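PDB 6AO7: acetyltransferase from Elizabethkingia anophelis, which binds acetyl-CoA and, as a member of the GNAT family, probably transfers its acetyl group to an acceptor substrate. Local coordinates for residues G112-G117 / I145-I150; D27-A32 / I73-V78; K106-T111 / M155-M160. One frame throughout, in Å; residues are numbered along the deposited sequence.

In the fold
All three contacts touch acetyl-CoA, at different points along it. Interaction 2 comes first along the chain: helix 26-32 lies against strand 70-78, whose backbone binds the pantetheine arm. Interaction 3 then pairs strand 106-112 with strand 155-161 in the same mixed sheet, where strand 106-112 is also the parallel neighbour of strand 70-78. Their centres lie about 15 Å apart, yet they touch through a probable backbone hydrogen bond from Ile73 to Val108 and through packing of Ile73 on Ile109. Interaction 1 is nested inside the chain loop closed by interaction 3; it joins the turn between strand 106-112 and helix 116-124 to a beta hairpin, about 16 Å from either other centre, beside the second subunit.

Interaction 1 of 3, residues G112-G117 / I145-I150; sequences GNSSTG and IWENGI. With ACO (acetyl coenzyme *a), chain B.
Glu147 OE1 is gripped by two serine hydroxyls of the turn that leads from strand 106-112 into helix 116-124. Ser115 OG donates to it at 2.6 Å on the syn lone pair, the side of the other carboxylate oxygen, and Ser114 OG donates at 2.8 Å on the anti lone pair. Glu147 opens a tight beta hairpin, the type I' turn from Glu147 to Ile150, closed by backbone bonds in both directions between these two residues. The contact therefore joins a hairpin to a type I turn, Gly112 to Ser115, that precedes the helix.

Ser114 OG stands between its backbone N and carbonyl carbon (chi1 47°), the crowded position, which turns the hydroxyl to the carboxylate, while its CB packs on Ile150 CB at 3.8 Å. The Glu147 chain is extended beyond CG and brings the carboxylate over to both serines. With two hydroxyl donors on one oxygen, the negative charge is probably stabilised there. Ser115 OG also makes a weak bond to Thr111 OG1.

Asn113 carries its amide across Ile150, with ND2 3.9 Å from CG2; its OD1 accepts from Asp154 N, and ND2 donates to Glu151 O and to Gln123 of the second subunit. Tyr120 of that subunit packs on Thr116 and Asn148. Gly117 CA lies 3.3 Å from C2A of the acetyl-CoA adenine. A water bridges the two segments, donating to Ser114 O at 2.7 Å and accepting from Asn148 ND2 at 2.9 Å, and it also bonds to Thr116 OG1.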
loop_
_atom_site.group_PDB
_atom_site.type_symbol
_atom_site.label_atom_id
_atom_site.label_comp_id
_atom_site.label_asym_id
_atom_site.label_seq_id
_atom_site.Cartn_x
_atom_site.Cartn_y
_atom_site.Cartn_z
ATOM N N GLY A 112 0.504 5.299 -7.099
ATOM C CA GLY A 112 1.310 4.200 -7.593
ATOM C C GLY A 112 1.517 3.108 -6.562
ATOM O O GLY A 112 1.476 3.334 -5.344
ATOM N N ASN A 113 1.753 1.886 -7.056
ATOM C CA ASN A 113 2.004 0.779 -6.130
ATOM C C ASN A 113 3.224 1.041 -5.248
ATOM O O ASN A 113 3.279 0.567 -4.113
ATOM C CB ASN A 113 2.172 -0.540 -6.893
ATOM C CG ASN A 113 3.277 -0.490 -7.932
ATOM O OD1 ASN A 113 3.053 -0.074 -9.062
ATOM N ND2 ASN A 113 4.471 -0.951 -7.560
ATOM N N SER A 114 4.195 1.791 -5.744
ATOM C CA SER A 114 5.415 2.084 -5.000
ATOM C C SER A 114 5.260 3.243 -4.022
ATOM O O SER A 114 6.183 3.488 -3.235
ATOM C CB SER A 114 6.533 2.400 -5.987
ATOM O OG SER A 114 6.057 3.326 -6.959
ATOM N N SER A 115 4.122 3.937 -4.043
ATOM C CA SER A 115 3.900 5.154 -3.255
ATOM C C SER A 115 3.377 4.825 -1.861
ATOM O O SER A 115 2.294 5.264 -1.462
ATOM C CB SER A 115 2.917 6.075 -3.972
ATOM O OG SER A 115 3.410 6.481 -5.221
ATOM N N THR A 116 4.166 4.030 -1.118
ATOM C CA THR A 116 3.679 3.493 0.145
ATOM C C THR A 116 3.487 4.582 1.192
ATOM O O THR A 116 2.570 4.484 2.013
ATOM C CB THR A 116 4.617 2.384 0.656
ATOM O OG1 THR A 116 5.940 2.905 0.893
ATOM C CG2 THR A 116 4.697 1.266 -0.367
ATOM N N GLY A 117 4.318 5.632 1.178
ATOM C CA GLY A 117 4.047 6.776 2.037
ATOM C C GLY A 117 2.700 7.421 1.776
ATOM O O GLY A 117 1.974 7.766 2.713
ATOM N N ILE A 145 8.423 4.414 -14.408
ATOM C CA ILE A 145 8.508 5.291 -13.245
ATOM C C ILE A 145 8.915 4.459 -12.037
ATOM O O ILE A 145 8.401 3.354 -11.843
ATOM C CB ILE A 145 7.166 6.002 -12.982
ATOM C CG1 ILE A 145 6.715 6.790 -14.222
ATOM C CG2 ILE A 145 7.271 6.879 -11.750
ATOM C CD1 ILE A 145 5.730 6.035 -15.124
ATOM N N TRP A 146 9.820 4.994 -11.217
ATOM C CA TRP A 146 10.381 4.261 -10.094
ATOM C C TRP A 146 10.351 5.091 -8.817
ATOM O O TRP A 146 10.576 6.302 -8.838
ATOM C CB TRP A 146 11.821 3.861 -10.369
ATOM C CG TRP A 146 12.031 2.884 -11.481
ATOM C CD1 TRP A 146 12.035 3.147 -12.822
ATOM C CD2 TRP A 146 12.330 1.498 -11.343
ATOM N NE1 TRP A 146 12.309 1.997 -13.528
ATOM C CE2 TRP A 146 12.489 0.969 -12.644
ATOM C CE3 TRP A 146 12.478 0.643 -10.243
ATOM C CZ2 TRP A 146 12.772 -0.374 -12.875
ATOM C CZ3 TRP A 146 12.760 -0.688 -10.472
ATOM C CH2 TRP A 146 12.903 -1.185 -11.780
ATOM N N GLU A 147 10.151 4.407 -7.692
ATOM C CA GLU A 147 10.095 5.034 -6.377
ATOM C C GLU A 147 10.673 4.058 -5.369
ATOM O O GLU A 147 10.236 2.906 -5.325
ATOM C CB GLU A 147 8.652 5.359 -5.975
ATOM C CG GLU A 147 8.108 6.718 -6.315
ATOM C CD GLU A 147 6.700 6.887 -5.759
ATOM O OE1 GLU A 147 5.918 5.918 -5.842
ATOM O OE2 GLU A 147 6.377 7.972 -5.226
ATOM N N ASN A 148 11.626 4.507 -4.551
ATOM C CA ASN A 148 12.164 3.664 -3.486
ATOM C C ASN A 148 12.755 2.379 -4.037
ATOM O O ASN A 148 12.762 1.349 -3.359
ATOM C CB ASN A 148 11.087 3.321 -2.449
ATOM C CG ASN A 148 10.678 4.509 -1.623
ATOM O OD1 ASN A 148 11.523 5.273 -1.160
ATOM N ND2 ASN A 148 9.376 4.673 -1.426
ATOM N N GLY A 149 13.214 2.421 -5.285
ATOM C CA GLY A 149 13.753 1.241 -5.924
ATOM C C GLY A 149 12.719 0.234 -6.362
ATOM O O GLY A 149 13.093 -0.887 -6.725
ATOM N N ILE A 150 11.441 0.602 -6.329
ATOM C CA ILE A 150 10.326 -0.226 -6.793
ATOM C C ILE A 150 9.811 0.390 -8.084
ATOM O O ILE A 150 9.620 1.606 -8.156
ATOM C CB ILE A 150 9.181 -0.283 -5.762
ATOM C CG1 ILE A 150 9.699 -0.705 -4.397
ATOM C CG2 ILE A 150 8.080 -1.226 -6.233
ATOM C CD1 ILE A 150 10.574 -1.891 -4.460
HETATM N N1A ACO B . 5.635 6.275 5.242
HETATM C C2A ACO B . 4.409 6.795 5.307
HETATM N N3A ACO B . 4.036 8.022 5.678
HETATM C C4A ACO B . 5.093 8.756 6.041
HETATM C C5A ACO B . 6.420 8.351 6.054
HETATM C C6A ACO B . 6.687 7.037 5.616
HETATM N N6A ACO B . 7.908 6.498 5.567
HETATM N N7A ACO B . 7.235 9.357 6.549
HETATM C C8A ACO B . 6.398 10.332 6.816
HETATM N N9A ACO B . 5.089 10.040 6.528
HETATM C C1B ACO B . 3.909 10.874 6.749
HETATM C C2B ACO B . 4.120 12.152 7.544
HETATM O O2B ACO B . 4.273 11.910 8.935
HETATM C C3B ACO B . 2.784 12.834 7.255
HETATM O O3B ACO B . 1.715 12.253 8.030
HETATM P P3B ACO B . 1.184 12.774 9.455
HETATM O O7A ACO B . 2.328 12.501 10.451
HETATM O O8A ACO B . 0.810 14.262 9.255
HETATM O O9A ACO B . -0.042 11.971 9.789
HETATM C C4B ACO B . 2.453 12.386 5.823
HETATM O O4B ACO B . 3.385 11.320 5.515
HETATM C C5B ACO B . 2.504 13.501 4.805
HETATM O O5B ACO B . 1.590 14.494 5.321
HETATM P P1A ACO B . 1.573 16.063 4.770
HETATM O O1A ACO B . 2.655 16.913 5.315
HETATM O O2A ACO B . 0.190 16.591 5.124
HETATM O O3A ACO B . 1.759 15.828 3.205
HETATM P P2A ACO B . 2.308 16.777 2.044
HETATM O O4A ACO B . 2.130 18.155 2.549
HETATM O O5A ACO B . 3.763 16.429 1.794
HETATM O O6A ACO B . 1.482 16.429 0.730
HETATM C CBP ACO B . 1.786 15.115 -1.281
HETATM C CCP ACO B . 1.476 15.095 0.211
HETATM C CDP ACO B . 0.669 15.890 -2.000
HETATM C CEP ACO B . 1.814 13.665 -1.792
HETATM C CAP ACO B . 3.136 15.837 -1.530
HETATM O OAP ACO B . 4.173 15.212 -0.791
HETATM C C9P ACO B . 3.527 16.007 -2.990
HETATM O O9P ACO B . 3.080 16.946 -3.639
HETATM N N8P ACO B . 4.304 15.067 -3.518
HETATM C C7P ACO B . 4.664 15.061 -4.928
HETATM C C6P ACO B . 3.443 14.967 -5.838
HETATM C C5P ACO B . 2.636 13.715 -5.585
HETATM O O5P ACO B . 3.182 12.632 -5.395
HETATM N N4P ACO B . 1.313 13.858 -5.588
HETATM C C3P ACO B . 0.381 12.748 -5.419
HETATM C C2P ACO B . 0.359 11.827 -6.620
HETATM S S1P ACO B . -1.154 10.817 -6.842
HETATM C C ACO B . -2.234 12.043 -7.537
HETATM O O ACO B . -1.906 13.188 -7.684
HETATM C CH3 ACO B . -3.596 11.510 -7.866
HETATM O O HOH W 1 7.806 2.245 -1.497
#

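Interaction 2 of 3, residues D27-A32 / I73-V78; sequences DLLLLA and IKNIAV. With ACO (acetyl coenzyme *a), chain B.
Helix 27-32 lies over strand 73-78 with segment axes 6.8 Å apart at closest approach and 113° between their directions, and the backbones come nearest at Ala32 and Ala77. Asn75 makes the polar link: its ND2 donates to Leu29 O at 3.0 Å, with an almost straight N-H...O angle of 175° and the acceptor in the amide plane. Its CG is anti to the backbone N (chi1 -167°), which carries the amide to the helix. Leu29 O also accepts from Ala32 N, and the two donors reach it from opposite faces of the carbonyl plane. Asn75 OD1 is buried without a hydrogen-bond partner, 3.4 Å from Ala32 CB and against Leu29 CD2; the Leu29 and Asn75 side chains cross at about a right angle. Ala77 CB sits against Leu28 O at 3.2 Å, with the CB atoms of Leu28, Leu31 and Ala32 around it, and Leu31 CD1 reaches Val78 O.

The same strand carries the pantetheine arm of acetyl-CoA, as is characteristic of the GNAT fold. N4P donates to Ile76 O at 2.8 Å, and Val78 N donates to O9P at 2.8 Å; both bonds resemble the pairing of a neighbouring strand. Ile76 N donates to the acetyl carbonyl O at 3.1 Å, holding the thioester beside the strand and probably polarising it. Ala32 CB lies 3.5 Å from N4P, so Ala32 lines the arm too.

Asn75 ND2 has a second partner in Tyr42 OH of helix 36-45. Leu28 and Leu29 continue onto Cys60 of strand 56-65, and from the strand Ile73 and Ile76 pack on Leu92 of helix 87-101.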
loop_
_atom_site.group_PDB
_atom_site.type_symbol
_atom_site.label_atom_id
_atom_site.label_comp_id
_atom_site.label_asym_id
_atom_site.label_seq_id
_atom_site.Cartn_x
_atom_site.Cartn_y
_atom_site.Cartn_z
ATOM N N ASP A 27 4.397 23.639 -12.868
ATOM C CA ASP A 27 5.445 23.193 -11.954
ATOM C C ASP A 27 4.870 22.301 -10.861
ATOM O O ASP A 27 5.387 21.208 -10.591
ATOM C CB ASP A 27 6.165 24.397 -11.335
ATOM C CG ASP A 27 7.242 24.968 -12.240
ATOM O OD1 ASP A 27 7.402 24.468 -13.374
ATOM O OD2 ASP A 27 7.939 25.914 -11.810
ATOM N N LEU A 28 3.771 22.734 -10.245
ATOM C CA LEU A 28 3.165 21.925 -9.191
ATOM C C LEU A 28 2.467 20.686 -9.755
ATOM O O LEU A 28 2.698 19.567 -9.277
ATOM C CB LEU A 28 2.190 22.770 -8.376
ATOM C CG LEU A 28 2.827 23.820 -7.471
ATOM C CD1 LEU A 28 1.747 24.567 -6.688
ATOM C CD2 LEU A 28 3.843 23.164 -6.536
ATOM N N LEU A 29 1.598 20.864 -10.756
ATOM C CA LEU A 29 0.853 19.726 -11.303
ATOM C C LEU A 29 1.793 18.623 -11.782
ATOM O O LEU A 29 1.508 17.431 -11.597
ATOM C CB LEU A 29 -0.062 20.190 -12.445
ATOM C CG LEU A 29 -1.140 21.185 -12.013
ATOM C CD1 LEU A 29 -1.626 22.064 -13.181
ATOM C CD2 LEU A 29 -2.329 20.467 -11.343
ATOM N N LEU A 30 2.934 19.004 -12.370
ATOM C CA LEU A 30 3.883 18.032 -12.891
ATOM C C LEU A 30 4.596 17.270 -11.783
ATOM O O LEU A 30 5.159 16.209 -12.062
ATOM C CB LEU A 30 4.911 18.719 -13.798
ATOM C CG LEU A 30 4.413 19.146 -15.192
ATOM C CD1 LEU A 30 5.378 20.135 -15.872
ATOM C CD2 LEU A 30 4.182 17.933 -16.095
ATOM N N LEU A 31 4.610 17.787 -10.550
ATOM C CA LEU A 31 5.168 17.004 -9.452
ATOM C C LEU A 31 4.330 15.763 -9.202
ATOM O O LEU A 31 4.858 14.731 -8.766
ATOM C CB LEU A 31 5.246 17.831 -8.171
ATOM C CG LEU A 31 6.100 19.097 -8.164
ATOM C CD1 LEU A 31 5.898 19.805 -6.837
ATOM C CD2 LEU A 31 7.584 18.786 -8.407
ATOM N N ALA A 32 3.028 15.845 -9.493
ATOM C CA ALA A 32 2.083 14.771 -9.230
ATOM C C ALA A 32 1.788 13.916 -10.455
ATOM O O ALA A 32 1.374 12.763 -10.299
ATOM C CB ALA A 32 0.771 15.350 -8.683
ATOM N N ILE A 73 -9.830 12.759 -7.365
ATOM C CA ILE A 73 -8.680 13.647 -7.233
ATOM C C ILE A 73 -7.674 13.181 -8.278
ATOM O O ILE A 73 -6.940 12.216 -8.047
ATOM C CB ILE A 73 -8.085 13.601 -5.827
ATOM C CG1 ILE A 73 -9.176 13.863 -4.783
ATOM C CG2 ILE A 73 -6.883 14.582 -5.722
ATOM C CD1 ILE A 73 -8.677 13.706 -3.355
ATOM N N LYS A 74 -7.665 13.832 -9.443
ATOM C CA LYS A 74 -6.733 13.452 -10.497
ATOM C C LYS A 74 -5.325 13.958 -10.228
ATOM O O LYS A 74 -4.368 13.445 -10.820
ATOM C CB LYS A 74 -7.199 13.982 -11.855
ATOM C CG LYS A 74 -8.145 13.054 -12.666
ATOM C CD LYS A 74 -7.431 11.831 -13.245
ATOM C CE LYS A 74 -8.171 11.279 -14.474
ATOM N NZ LYS A 74 -7.582 9.996 -14.970
ATOM N N ASN A 75 -5.182 14.965 -9.373
ATOM C CA ASN A 75 -3.884 15.590 -9.158
ATOM C C ASN A 75 -3.915 16.297 -7.817
ATOM O O ASN A 75 -4.877 16.993 -7.509
ATOM C CB ASN A 75 -3.555 16.584 -10.285
ATOM C CG ASN A 75 -2.102 17.016 -10.275
ATOM O OD1 ASN A 75 -1.642 17.645 -9.322
ATOM N ND2 ASN A 75 -1.385 16.724 -11.360
ATOM N N ILE A 76 -2.903 16.062 -6.990
ATOM C CA ILE A 76 -2.753 16.814 -5.752
ATOM C C ILE A 76 -1.260 16.981 -5.500
ATOM O O ILE A 76 -0.498 16.005 -5.556
ATOM C CB ILE A 76 -3.462 16.144 -4.552
ATOM C CG1 ILE A 76 -3.350 17.037 -3.311
ATOM C CG2 ILE A 76 -2.902 14.744 -4.260
ATOM C CD1 ILE A 76 -4.010 16.434 -2.072
ATOM N N ALA A 77 -0.830 18.216 -5.253
ATOM C CA ALA A 77 0.606 18.463 -5.139
ATOM C C ALA A 77 0.888 19.591 -4.154
ATOM O O ALA A 77 0.094 20.522 -4.008
ATOM C CB ALA A 77 1.224 18.815 -6.499
ATOM N N VAL A 78 2.041 19.497 -3.494
ATOM C CA VAL A 78 2.539 20.533 -2.604
ATOM C C VAL A 78 3.972 20.823 -3.000
ATOM O O VAL A 78 4.754 19.889 -3.221
ATOM C CB VAL A 78 2.453 20.098 -1.128
ATOM C CG1 VAL A 78 3.199 21.062 -0.236
ATOM C CG2 VAL A 78 0.995 19.974 -0.711
HETATM N N1A ACO B . 5.635 6.275 5.242
HETATM C C2A ACO B . 4.409 6.795 5.307
HETATM N N3A ACO B . 4.036 8.022 5.678
HETATM C C4A ACO B . 5.093 8.756 6.041
HETATM C C5A ACO B . 6.420 8.351 6.054
HETATM C C6A ACO B . 6.687 7.037 5.616
HETATM N N6A ACO B . 7.908 6.498 5.567
HETATM N N7A ACO B . 7.235 9.357 6.549
HETATM C C8A ACO B . 6.398 10.332 6.816
HETATM N N9A ACO B . 5.089 10.040 6.528
HETATM C C1B ACO B . 3.909 10.874 6.749
HETATM C C2B ACO B . 4.120 12.152 7.544
HETATM O O2B ACO B . 4.273 11.910 8.935
HETATM C C3B ACO B . 2.784 12.834 7.255
HETATM O O3B ACO B . 1.715 12.253 8.030
HETATM P P3B ACO B . 1.184 12.774 9.455
HETATM O O7A ACO B . 2.328 12.501 10.451
HETATM O O8A ACO B . 0.810 14.262 9.255
HETATM O O9A ACO B . -0.042 11.971 9.789
HETATM C C4B ACO B . 2.453 12.386 5.823
HETATM O O4B ACO B . 3.385 11.320 5.515
HETATM C C5B ACO B . 2.504 13.501 4.805
HETATM O O5B ACO B . 1.590 14.494 5.321
HETATM P P1A ACO B . 1.573 16.063 4.770
HETATM O O1A ACO B . 2.655 16.913 5.315
HETATM O O2A ACO B . 0.190 16.591 5.124
HETATM O O3A ACO B . 1.759 15.828 3.205
HETATM P P2A ACO B . 2.308 16.777 2.044
HETATM O O4A ACO B . 2.130 18.155 2.549
HETATM O O5A ACO B . 3.763 16.429 1.794
HETATM O O6A ACO B . 1.482 16.429 0.730
HETATM C CBP ACO B . 1.786 15.115 -1.281
HETATM C CCP ACO B . 1.476 15.095 0.211
HETATM C CDP ACO B . 0.669 15.890 -2.000
HETATM C CEP ACO B . 1.814 13.665 -1.792
HETATM C CAP ACO B . 3.136 15.837 -1.530
HETATM O OAP ACO B . 4.173 15.212 -0.791
HETATM C C9P ACO B . 3.527 16.007 -2.990
HETATM O O9P ACO B . 3.080 16.946 -3.639
HETATM N N8P ACO B . 4.304 15.067 -3.518
HETATM C C7P ACO B . 4.664 15.061 -4.928
HETATM C C6P ACO B . 3.443 14.967 -5.838
HETATM C C5P ACO B . 2.636 13.715 -5.585
HETATM O O5P ACO B . 3.182 12.632 -5.395
HETATM N N4P ACO B . 1.313 13.858 -5.588
HETATM C C3P ACO B . 0.381 12.748 -5.419
HETATM C C2P ACO B . 0.359 11.827 -6.620
HETATM S S1P ACO B . -1.154 10.817 -6.842
HETATM C C ACO B . -2.234 12.043 -7.537
HETATM O O ACO B . -1.906 13.188 -7.684
HETATM C CH3 ACO B . -3.596 11.510 -7.866
#

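Interaction 3 of 3, residues K106-T111 / M155-M160; sequences KLVIGT and MILLTM. With ACO (acetyl coenzyme *a), chain B.
Ile109 and Leu158 lie side by side and point the same way, with Ile109 CG2 4.1 Å from Leu158 CD1. Leu107 and Met160 stand on that same face, their CB atoms 4.5 Å apart, and so do Thr111 and Ile156. On the other face Val108 crosses Leu157 obliquely: CG1, anti to the backbone N (chi1 168°), presses on Leu157 CG at 3.6 Å, while CG2 meets Thr159 OG1 at 3.7 Å. Over Gly110, Met155 and Leu157 CD1 fill the Val108 face: Met155 CG, anti to N (chi1 165°), sends SD to 3.8 Å from Gly110 CA, and chi3 -76° lays CE along Gly110 O.

The two strands are antiparallel neighbours in the mixed sheet of the GNAT fold. Leu107 with Met160, Ile109 with Leu158 and Thr111 with Ile156 are hydrogen-bonded pairs, each bonded in both directions; Ile156 N donates to Thr111 O at 2.7 Å.

Helices 87-101 and 116-124 cover the face of Leu107 and Ile109, and Thr111 OG1 bonds to Gln118 of the latter. Beyond Met155-Met160, Thr159 OG1 bonds to Thr130 OG1 of adjacent strand 128-133. The acetyl methyl CH3 of acetyl-CoA lies 3.4 Å from Gly110 O and 3.9 Å from Ile109 CG1.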
loop_
_atom_site.group_PDB
_atom_site.type_symbol
_atom_site.label_atom_id
_atom_site.label_comp_id
_atom_site.label_asym_id
_atom_site.label_seq_id
_atom_site.Cartn_x
_atom_site.Cartn_y
_atom_site.Cartn_z
ATOM N N LYS A 106 -19.040 9.444 -3.608
ATOM C CA LYS A 106 -17.734 8.817 -3.437
ATOM C C LYS A 106 -16.636 9.740 -3.946
ATOM O O LYS A 106 -16.791 10.411 -4.973
ATOM C CB LYS A 106 -17.631 7.479 -4.169
ATOM C CG LYS A 106 -18.527 6.367 -3.598
ATOM C CD LYS A 106 -18.569 5.209 -4.573
ATOM C CE LYS A 106 -18.712 3.879 -3.860
ATOM N NZ LYS A 106 -18.820 2.763 -4.840
ATOM N N LEU A 107 -15.527 9.759 -3.220
ATOM C CA LEU A 107 -14.320 10.472 -3.610
ATOM C C LEU A 107 -13.222 9.441 -3.824
ATOM O O LEU A 107 -13.005 8.571 -2.974
ATOM C CB LEU A 107 -13.932 11.489 -2.536
ATOM C CG LEU A 107 -12.745 12.433 -2.775
ATOM C CD1 LEU A 107 -12.966 13.299 -4.014
ATOM C CD2 LEU A 107 -12.553 13.277 -1.546
ATOM N N VAL A 108 -12.555 9.519 -4.964
ATOM C CA VAL A 108 -11.577 8.510 -5.340
ATOM C C VAL A 108 -10.224 9.178 -5.569
ATOM O O VAL A 108 -10.147 10.325 -6.009
ATOM C CB VAL A 108 -12.047 7.751 -6.589
ATOM C CG1 VAL A 108 -10.932 6.915 -7.170
ATOM C CG2 VAL A 108 -13.253 6.881 -6.232
ATOM N N ILE A 109 -9.155 8.463 -5.235
ATOM C CA ILE A 109 -7.806 8.887 -5.589
ATOM C C ILE A 109 -6.989 7.654 -5.946
ATOM O O ILE A 109 -7.124 6.600 -5.315
ATOM C CB ILE A 109 -7.161 9.698 -4.454
ATOM C CG1 ILE A 109 -5.865 10.353 -4.948
ATOM C CG2 ILE A 109 -6.943 8.804 -3.194
ATOM C CD1 ILE A 109 -5.321 11.427 -4.007
ATOM N N GLY A 110 -6.158 7.779 -6.976
ATOM C CA GLY A 110 -5.312 6.678 -7.399
ATOM C C GLY A 110 -3.840 7.026 -7.325
ATOM O O GLY A 110 -3.436 8.081 -7.814
ATOM N N THR A 111 -3.024 6.173 -6.717
ATOM C CA THR A 111 -1.597 6.444 -6.630
ATOM C C THR A 111 -0.825 5.191 -7.050
ATOM O O THR A 111 -1.409 4.150 -7.351
ATOM C CB THR A 111 -1.208 6.915 -5.224
ATOM O OG1 THR A 111 0.127 7.441 -5.265
ATOM C CG2 THR A 111 -1.281 5.736 -4.220
ATOM N N MET A 155 -1.763 1.094 -10.642
ATOM C CA MET A 155 -2.418 2.127 -9.858
ATOM C C MET A 155 -3.212 1.477 -8.736
ATOM O O MET A 155 -3.965 0.527 -8.976
ATOM C CB MET A 155 -3.340 2.996 -10.709
ATOM C CG MET A 155 -4.269 3.804 -9.850
ATOM S SD MET A 155 -5.214 4.984 -10.802
ATOM C CE MET A 155 -3.929 6.210 -11.079
ATOM N N ILE A 156 -3.020 1.973 -7.513
ATOM C CA ILE A 156 -3.843 1.602 -6.370
ATOM C C ILE A 156 -4.928 2.648 -6.214
ATOM O O ILE A 156 -4.632 3.836 -6.036
ATOM C CB ILE A 156 -3.008 1.497 -5.087
ATOM C CG1 ILE A 156 -1.850 0.540 -5.307
ATOM C CG2 ILE A 156 -3.896 1.078 -3.924
ATOM C CD1 ILE A 156 -0.872 0.563 -4.162
ATOM N N LEU A 157 -6.185 2.223 -6.290
ATOM C CA LEU A 157 -7.312 3.143 -6.208
ATOM C C LEU A 157 -7.893 3.085 -4.802
ATOM O O LEU A 157 -8.163 1.996 -4.288
ATOM C CB LEU A 157 -8.375 2.775 -7.247
ATOM C CG LEU A 157 -9.226 3.866 -7.904
ATOM C CD1 LEU A 157 -8.376 4.765 -8.788
ATOM C CD2 LEU A 157 -10.367 3.264 -8.701
ATOM N N LEU A 158 -8.085 4.247 -4.188
ATOM C CA LEU A 158 -8.689 4.349 -2.869
ATOM C C LEU A 158 -9.964 5.174 -2.959
ATOM O O LEU A 158 -10.064 6.091 -3.768
ATOM C CB LEU A 158 -7.743 4.998 -1.840
ATOM C CG LEU A 158 -6.346 4.402 -1.671
ATOM C CD1 LEU A 158 -5.337 5.060 -2.621
ATOM C CD2 LEU A 158 -5.863 4.560 -0.203
ATOM N N THR A 159 -10.923 4.860 -2.092
ATOM C CA THR A 159 -12.265 5.407 -2.182
ATOM C C THR A 159 -12.733 5.819 -0.806
ATOM O O THR A 159 -12.557 5.082 0.164
ATOM C CB THR A 159 -13.275 4.400 -2.740
ATOM O OG1 THR A 159 -12.824 3.918 -4.010
ATOM C CG2 THR A 159 -14.631 5.054 -2.899
ATOM N N MET A 160 -13.361 6.980 -0.734
ATOM C CA MET A 160 -13.941 7.473 0.502
ATOM C C MET A 160 -15.426 7.683 0.281
ATOM O O MET A 160 -15.814 8.364 -0.673
ATOM C CB MET A 160 -13.291 8.781 0.938
ATOM C CG MET A 160 -13.948 9.387 2.146
ATOM S SD MET A 160 -13.322 11.045 2.426
ATOM C CE MET A 160 -14.496 11.643 3.638
HETATM N N1A ACO B . 5.635 6.275 5.242
HETATM C C2A ACO B . 4.409 6.795 5.307
HETATM N N3A ACO B . 4.036 8.022 5.678
HETATM C C4A ACO B . 5.093 8.756 6.041
HETATM C C5A ACO B . 6.420 8.351 6.054
HETATM C C6A ACO B . 6.687 7.037 5.616
HETATM N N6A ACO B . 7.908 6.498 5.567
HETATM N N7A ACO B . 7.235 9.357 6.549
HETATM C C8A ACO B . 6.398 10.332 6.816
HETATM N N9A ACO B . 5.089 10.040 6.528
HETATM C C1B ACO B . 3.909 10.874 6.749
HETATM C C2B ACO B . 4.120 12.152 7.544
HETATM O O2B ACO B . 4.273 11.910 8.935
HETATM C C3B ACO B . 2.784 12.834 7.255
HETATM O O3B ACO B . 1.715 12.253 8.030
HETATM P P3B ACO B . 1.184 12.774 9.455
HETATM O O7A ACO B . 2.328 12.501 10.451
HETATM O O8A ACO B . 0.810 14.262 9.255
HETATM O O9A ACO B . -0.042 11.971 9.789
HETATM C C4B ACO B . 2.453 12.386 5.823
HETATM O O4B ACO B . 3.385 11.320 5.515
HETATM C C5B ACO B . 2.504 13.501 4.805
HETATM O O5B ACO B . 1.590 14.494 5.321
HETATM P P1A ACO B . 1.573 16.063 4.770
HETATM O O1A ACO B . 2.655 16.913 5.315
HETATM O O2A ACO B . 0.190 16.591 5.124
HETATM O O3A ACO B . 1.759 15.828 3.205
HETATM P P2A ACO B . 2.308 16.777 2.044
HETATM O O4A ACO B . 2.130 18.155 2.549
HETATM O O5A ACO B . 3.763 16.429 1.794
HETATM O O6A ACO B . 1.482 16.429 0.730
HETATM C CBP ACO B . 1.786 15.115 -1.281
HETATM C CCP ACO B . 1.476 15.095 0.211
HETATM C CDP ACO B . 0.669 15.890 -2.000
HETATM C CEP ACO B . 1.814 13.665 -1.792
HETATM C CAP ACO B . 3.136 15.837 -1.530
HETATM O OAP ACO B . 4.173 15.212 -0.791
HETATM C C9P ACO B . 3.527 16.007 -2.990
HETATM O O9P ACO B . 3.080 16.946 -3.639
HETATM N N8P ACO B . 4.304 15.067 -3.518
HETATM C C7P ACO B . 4.664 15.061 -4.928
HETATM C C6P ACO B . 3.443 14.967 -5.838
HETATM C C5P ACO B . 2.636 13.715 -5.585
HETATM O O5P ACO B . 3.182 12.632 -5.395
HETATM N N4P ACO B . 1.313 13.858 -5.588
HETATM C C3P ACO B . 0.381 12.748 -5.419
HETATM C C2P ACO B . 0.359 11.827 -6.620
HETATM S S1P ACO B . -1.154 10.817 -6.842
HETATM C C ACO B . -2.234 12.043 -7.537
HETATM O O ACO B . -1.906 13.188 -7.684
HETATM C CH3 ACO B . -3.596 11.510 -7.866
#